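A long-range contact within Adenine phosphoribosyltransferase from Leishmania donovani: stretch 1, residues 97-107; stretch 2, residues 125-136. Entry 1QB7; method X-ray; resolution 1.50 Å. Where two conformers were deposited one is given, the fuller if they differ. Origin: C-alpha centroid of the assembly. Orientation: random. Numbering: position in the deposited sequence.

Stretch 1 97-107: FVLMRKADKNA
Stretch 2 (125-136) PEVMTIRYGSIG

Strand 97-100 and strand 129-131 run roughly antiparallel, their N-to-C directions 139° apart and their axes 5.8 Å apart at closest approach. A single antiparallel bridge joins Arg101 (phi/psi -138/169) to Thr129 (-139/169), CA-CA 5.4 Å: Arg101 N donates to Thr129 O (3.1 Å) and Thr129 N to Arg101 O (2.7 Å). The register continues through Lys102-Met128 (CA-CA 4.6 Å) and Met100-Ile130 (CA-CA 5.1 Å). Beyond the bridge water takes over, one molecule linking Leu99 O (2.8 Å) to Arg131 N (2.9 Å), another Ala103 N (2.9 Å) to Val127 O (2.7 Å).

Thr129 (chi1 p) also bonds through its hydroxyl: OG1 donates to Arg101 O (2.8 Å) and accepts from Asn106 ND2 (3.2 Å), tying the loop after Lys102 to the strand. Lys102 (m, t, t, m) starts away from stretch 2, but chi4 m turns NZ to Glu126 (m, t, chi3 76°), a salt bridge with NZ 3.1 Å from OE1.

Buried nonpolar side chains, unable to hydrogen-bond one another, pack by van der Waals contact. Met100 (t, t, p) lays CG 3.8 Å from CB of Met128 (m, m, m) and CB 4.3 Å from CG2 of Ile130 (p, t). Val98 (t) places CG2 4.2 Å from Ile135 CG1, just past the type II turn Arg131-Ser134, where Ser134 OG (chi1 p) donates to Arg131 O (2.8 Å).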

# COMPACT_ATOMS: atom_id res chain seq x y z
N PHE A 97 -7.12 0.27 -10.14
CA PHE A 97 -6.88 0.74 -8.79
C PHE A 97 -5.98 1.96 -8.98
O PHE A 97 -4.87 1.84 -9.52
CB PHE A 97 -6.17 -0.27 -7.88
CG PHE A 97 -5.81 0.30 -6.52
CD1 PHE A 97 -6.79 0.50 -5.55
CD2 PHE A 97 -4.51 0.71 -6.25
CE1 PHE A 97 -6.48 1.11 -4.34
CE2 PHE A 97 -4.19 1.32 -5.04
CZ PHE A 97 -5.18 1.52 -4.09
N VAL A 98 -6.49 3.12 -8.60
CA VAL A 98 -5.77 4.38 -8.71
C VAL A 98 -5.17 4.78 -7.35
O VAL A 98 -5.77 4.52 -6.30
CB VAL A 98 -6.69 5.50 -9.27
CG1 VAL A 98 -5.90 6.79 -9.49
CG2 VAL A 98 -7.33 5.05 -10.59
N LEU A 99 -3.99 5.39 -7.38
CA LEU A 99 -3.30 5.79 -6.16
C LEU A 99 -3.35 7.28 -5.86
O LEU A 99 -3.04 8.10 -6.72
CB LEU A 99 -1.81 5.41 -6.26
CG LEU A 99 -1.33 3.96 -6.31
CD1 LEU A 99 -1.84 3.23 -7.53
CD2 LEU A 99 0.19 3.98 -6.32
N MET A 100 -3.76 7.63 -4.64
CA MET A 100 -3.75 9.03 -4.25
C MET A 100 -2.52 9.19 -3.36
O MET A 100 -2.43 8.58 -2.29
CB MET A 100 -5.02 9.44 -3.50
CG MET A 100 -5.04 10.93 -3.19
SD MET A 100 -6.55 11.51 -2.40
CE MET A 100 -6.20 11.11 -0.70
N ARG A 101 -1.55 9.96 -3.84
CA ARG A 101 -0.31 10.17 -3.10
C ARG A 101 0.13 11.62 -3.16
O ARG A 101 -0.42 12.42 -3.92
CB ARG A 101 0.81 9.31 -3.70
CG ARG A 101 0.40 7.91 -4.17
CD ARG A 101 1.63 7.08 -4.51
NE ARG A 101 2.43 6.86 -3.31
CZ ARG A 101 3.54 6.14 -3.26
NH1 ARG A 101 4.03 5.57 -4.35
NH2 ARG A 101 4.18 6.01 -2.10
N LYS A 102 1.12 11.98 -2.34
CA LYS A 102 1.67 13.32 -2.36
C LYS A 102 2.37 13.46 -3.71
O LYS A 102 2.79 12.45 -4.29
CB LYS A 102 2.66 13.54 -1.22
CG LYS A 102 2.01 13.72 0.14
CD LYS A 102 3.02 14.13 1.20
CE LYS A 102 2.36 14.23 2.58
NZ LYS A 102 1.21 15.18 2.59
N ALA A 103 2.48 14.68 -4.22
CA ALA A 103 3.11 14.94 -5.51
C ALA A 103 4.50 14.32 -5.67
O ALA A 103 4.81 13.76 -6.72
CB ALA A 103 3.16 16.44 -5.79
N ASP A 104 5.30 14.37 -4.61
CA ASP A 104 6.66 13.82 -4.68
C ASP A 104 6.76 12.29 -4.66
O ASP A 104 7.86 11.74 -4.57
CB ASP A 104 7.55 14.44 -3.59
CG ASP A 104 7.12 14.08 -2.17
OD1 ASP A 104 6.14 13.32 -1.99
OD2 ASP A 104 7.77 14.57 -1.23
N LYS A 105 5.61 11.62 -4.76
CA LYS A 105 5.55 10.16 -4.79
C LYS A 105 4.84 9.65 -6.04
O LYS A 105 4.95 8.48 -6.38
CB LYS A 105 4.82 9.62 -3.55
CG LYS A 105 5.56 9.81 -2.24
CD LYS A 105 6.90 9.11 -2.25
CE LYS A 105 7.71 9.45 -1.01
NZ LYS A 105 6.97 9.08 0.23
N ASN A 106 4.12 10.54 -6.73
CA ASN A 106 3.36 10.19 -7.93
C ASN A 106 4.03 10.56 -9.27
O ASN A 106 4.70 11.59 -9.37
CB ASN A 106 1.96 10.83 -7.87
CG ASN A 106 0.87 9.83 -7.53
OD1 ASN A 106 1.12 8.62 -7.46
ND2 ASN A 106 -0.35 10.32 -7.33
N ALA A 107 3.79 9.73 -10.29
CA ALA A 107 4.35 9.94 -11.63
C ALA A 107 3.32 10.48 -12.65
O ALA A 107 2.11 10.28 -12.50
CB ALA A 107 4.97 8.63 -12.14
N PRO A 125 -2.67 20.39 6.87
CA PRO A 125 -3.35 19.67 5.78
C PRO A 125 -2.39 19.18 4.71
O PRO A 125 -1.39 19.83 4.41
CB PRO A 125 -4.31 20.72 5.24
CG PRO A 125 -3.57 21.99 5.47
CD PRO A 125 -3.04 21.81 6.86
N GLU A 126 -2.69 18.02 4.13
CA GLU A 126 -1.84 17.44 3.10
C GLU A 126 -2.39 17.67 1.70
O GLU A 126 -3.57 17.46 1.43
CB GLU A 126 -1.71 15.93 3.31
CG GLU A 126 -1.39 15.51 4.73
CD GLU A 126 -1.40 14.01 4.89
OE1 GLU A 126 -0.42 13.36 4.46
OE2 GLU A 126 -2.39 13.46 5.43
N VAL A 127 -1.52 18.13 0.81
CA VAL A 127 -1.91 18.32 -0.58
C VAL A 127 -1.68 16.95 -1.21
O VAL A 127 -0.56 16.43 -1.17
CB VAL A 127 -1.02 19.38 -1.27
CG1 VAL A 127 -1.37 19.47 -2.76
CG2 VAL A 127 -1.20 20.72 -0.59
N MET A 128 -2.75 16.33 -1.70
CA MET A 128 -2.66 15.01 -2.32
C MET A 128 -2.92 15.09 -3.82
O MET A 128 -3.52 16.05 -4.30
CB MET A 128 -3.64 14.05 -1.64
CG MET A 128 -3.36 13.83 -0.16
SD MET A 128 -1.79 12.98 0.15
CE MET A 128 -2.26 11.30 -0.21
N THR A 129 -2.46 14.08 -4.56
CA THR A 129 -2.61 14.06 -6.01
C THR A 129 -2.99 12.70 -6.61
O THR A 129 -2.96 11.67 -5.94
CB THR A 129 -1.28 14.45 -6.73
OG1 THR A 129 -0.33 13.39 -6.58
CG2 THR A 129 -0.70 15.73 -6.16
N ILE A 130 -3.36 12.75 -7.88
CA ILE A 130 -3.66 11.58 -8.70
C ILE A 130 -3.15 12.01 -10.07
O ILE A 130 -3.05 13.21 -10.36
CB ILE A 130 -5.19 11.23 -8.83
CG1 ILE A 130 -5.96 12.39 -9.46
CG2 ILE A 130 -5.77 10.77 -7.49
CD1 ILE A 130 -7.38 12.02 -9.82
N ARG A 131 -2.77 11.04 -10.90
CA ARG A 131 -2.28 11.37 -12.23
C ARG A 131 -3.46 11.87 -13.06
O ARG A 131 -4.56 11.32 -13.00
CB ARG A 131 -1.64 10.15 -12.90
CG ARG A 131 -0.88 10.48 -14.18
CD ARG A 131 -0.46 9.24 -14.96
NE ARG A 131 -1.62 8.52 -15.49
CZ ARG A 131 -2.20 7.47 -14.91
NH1 ARG A 131 -1.73 6.99 -13.76
NH2 ARG A 131 -3.25 6.91 -15.48
N TYR A 132 -3.23 12.95 -13.79
CA TYR A 132 -4.24 13.54 -14.66
C TYR A 132 -4.71 12.49 -15.66
O TYR A 132 -3.89 11.91 -16.37
CB TYR A 132 -3.62 14.72 -15.41
CG TYR A 132 -4.57 15.47 -16.30
CD1 TYR A 132 -4.76 15.08 -17.63
CD2 TYR A 132 -5.25 16.59 -15.84
CE1 TYR A 132 -5.62 15.78 -18.46
CE2 TYR A 132 -6.11 17.31 -16.67
CZ TYR A 132 -6.29 16.90 -17.98
OH TYR A 132 -7.12 17.62 -18.81
N GLY A 133 -6.00 12.21 -15.68
CA GLY A 133 -6.53 11.24 -16.62
C GLY A 133 -6.66 9.82 -16.10
O GLY A 133 -7.09 8.94 -16.84
N SER A 134 -6.23 9.58 -14.86
CA SER A 134 -6.33 8.25 -14.28
C SER A 134 -7.81 7.91 -14.08
O SER A 134 -8.19 6.74 -14.01
CB SER A 134 -5.56 8.16 -12.95
OG SER A 134 -5.99 9.16 -12.04
N ILE A 135 -8.63 8.95 -13.93
CA ILE A 135 -10.07 8.81 -13.79
C ILE A 135 -10.66 9.79 -14.78
O ILE A 135 -10.27 10.96 -14.83
CB ILE A 135 -10.60 9.13 -12.36
CG1 ILE A 135 -9.84 8.33 -11.30
CG2 ILE A 135 -12.08 8.94 -12.28
CD1 ILE A 135 -10.08 8.82 -9.89
N GLY A 136 -11.56 9.30 -15.63
CA GLY A 136 -12.14 10.18 -16.62
C GLY A 136 -13.59 10.53 -16.35
O GLY A 136 -14.16 10.13 -15.34
O HOH W 1 -2.67 8.56 -9.45
O HOH W 2 1.28 18.39 1.51
O HOH W 3 1.40 16.99 -2.89
O HOH W 4 0.59 7.75 -12.26